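Local atomic coordinates of capsid protein (Infectious hypodermal and hematopoietic necrosis virus, PDB entry 3N7X), a protein that assembles in sixty copies into the icosahedral capsid of a shrimp-infecting densovirus and binds calcium ions. Residues 202-205 / 206-209. Sequence-based numbering, arbitrary orientation.
Sequences QMRT and GDRK
Arg204 and Asp207, the first and last residues of a type II beta turn, are joined by two hydrogen bonds of opposite sense. Backbone to backbone, Asp207 N donates to Arg204 O over 2.9 Å. In return Arg204 N donates to the side chain of Asp207, reaching OD2 at 2.9 Å (N-H...O 157°) from well above the carboxylate plane. Asp207 CG stands anti to its own carbonyl carbon (chi1 -71°), which brings the carboxylate back over the mouth of the turn, where OD2 also rests on Arg204 CG at 3.3 Å. Gly206 takes the third position with positive phi (89°), the backbone shape a type II turn commonly gives to glycine. One water donates to both Arg204 O and Asp207 O; a second lies between Asp207 OD2 and Arg204 NH1, accepting from the latter, and so links carboxylate and guanidinium, whose charged atoms do not touch.

The Arg204 chain turns its guanidinium back towards Gln202: NH1 and NH2 of Arg204 both donate to the one oxygen, Gln202 OE1, each at 2.8 Å, with that oxygen in the guanidinium plane.

Apolar contact comes from the extended Met203. The side chains of Met203 and Lys209 pass each other in opposite directions, Met203 CG and SD each 3.8 Å from Lys209 CG. The lysine chain bends at chi2, and NZ makes a weak hydrogen bond to Gln202 O while forming a salt bridge with Glu201.

The turn carries the chain from strand 199-203, an outermost strand of its sheet within this chain, to strand 208-214 of another sheet. Met203 pairs with Leu149 and Lys209 with Met120 through backbone hydrogen bonds, and Met203 packs on Met123. Strand end and turn lie at a subunit interface, where Gln202 NE2 donates to Ser122 OG of a neighbouring subunit and Arg204 packs on the same serine.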
loop_
_atom_site.group_PDB
_atom_site.type_symbol
_atom_site.label_atom_id
_atom_site.label_comp_id
_atom_site.label_asym_id
_atom_site.label_seq_id
_atom_site.Cartn_x
_atom_site.Cartn_y
_atom_site.Cartn_z
ATOM N N GLN A 202 17.646 -52.556 -71.332
ATOM C CA GLN A 202 16.669 -52.943 -72.334
ATOM C C GLN A 202 15.806 -51.769 -72.751
ATOM O O GLN A 202 15.622 -50.820 -71.991
ATOM C CB GLN A 202 15.759 -54.040 -71.782
ATOM C CG GLN A 202 16.484 -55.251 -71.245
ATOM C CD GLN A 202 15.533 -56.264 -70.637
ATOM O OE1 GLN A 202 14.311 -56.086 -70.673
ATOM N NE2 GLN A 202 16.087 -57.342 -70.077
ATOM N N MET A 203 15.282 -51.836 -73.968
ATOM C CA MET A 203 14.390 -50.803 -74.455
ATOM C C MET A 203 13.167 -51.489 -75.030
ATOM O O MET A 203 13.288 -52.412 -75.836
ATOM C CB MET A 203 15.036 -49.955 -75.540
ATOM C CG MET A 203 14.084 -48.895 -76.079
ATOM S SD MET A 203 14.770 -47.914 -77.425
ATOM C CE MET A 203 13.427 -46.711 -77.731
ATOM N N ARG A 204 11.990 -51.053 -74.602
ATOM C CA ARG A 204 10.753 -51.623 -75.103
ATOM C C ARG A 204 9.734 -50.529 -75.360
ATOM O O ARG A 204 10.005 -49.350 -75.134
ATOM C CB ARG A 204 10.196 -52.657 -74.122
ATOM C CG ARG A 204 10.482 -52.355 -72.673
ATOM C CD ARG A 204 9.716 -53.292 -71.740
ATOM N NE ARG A 204 10.147 -54.694 -71.789
ATOM C CZ ARG A 204 11.364 -55.120 -71.466
ATOM N NH1 ARG A 204 12.285 -54.246 -71.082
ATOM N NH2 ARG A 204 11.650 -56.421 -71.487
ATOM N N THR A 205 8.571 -50.921 -75.860
ATOM C CA THR A 205 7.518 -49.967 -76.152
ATOM C C THR A 205 7.309 -49.022 -74.971
ATOM O O THR A 205 7.290 -49.452 -73.812
ATOM C CB THR A 205 6.199 -50.693 -76.459
ATOM O OG1 THR A 205 5.900 -51.612 -75.398
ATOM C CG2 THR A 205 6.310 -51.464 -77.766
ATOM N N GLY A 206 7.168 -47.734 -75.268
ATOM C CA GLY A 206 6.952 -46.756 -74.216
ATOM C C GLY A 206 8.212 -46.155 -73.616
ATOM O O GLY A 206 8.158 -45.095 -72.997
ATOM N N ASP A 207 9.351 -46.820 -73.786
ATOM C CA ASP A 207 10.596 -46.304 -73.231
ATOM C C ASP A 207 11.164 -45.154 -74.038
ATOM O O ASP A 207 10.845 -44.981 -75.213
ATOM C CB ASP A 207 11.678 -47.390 -73.176
ATOM C CG ASP A 207 11.414 -48.442 -72.121
ATOM O OD1 ASP A 207 10.524 -48.231 -71.264
ATOM O OD2 ASP A 207 12.114 -49.481 -72.146
ATOM N N ARG A 208 12.009 -44.372 -73.377
ATOM C CA ARG A 208 12.724 -43.266 -74.000
ATOM C C ARG A 208 14.157 -43.513 -73.548
ATOM O O ARG A 208 14.410 -43.671 -72.357
ATOM C CB ARG A 208 12.250 -41.908 -73.484
ATOM C CG ARG A 208 10.878 -41.488 -73.967
ATOM C CD ARG A 208 10.554 -40.074 -73.516
ATOM N NE ARG A 208 11.357 -39.074 -74.213
ATOM C CZ ARG A 208 11.081 -38.600 -75.428
ATOM N NH1 ARG A 208 10.014 -39.034 -76.097
ATOM N NH2 ARG A 208 11.866 -37.679 -75.970
ATOM N N LYS A 209 15.084 -43.585 -74.496
ATOM C CA LYS A 209 16.482 -43.821 -74.162
ATOM C C LYS A 209 17.305 -42.652 -74.653
ATOM O O LYS A 209 17.453 -42.438 -75.859
ATOM C CB LYS A 209 16.970 -45.120 -74.802
ATOM C CG LYS A 209 16.234 -46.359 -74.309
ATOM C CD LYS A 209 16.413 -46.549 -72.808
ATOM C CE LYS A 209 15.759 -47.843 -72.340
ATOM N NZ LYS A 209 15.949 -48.092 -70.881
HETATM O O HOH W 1 9.997 -47.095 -76.908
HETATM O O HOH W 2 12.682 -51.289 -70.224
#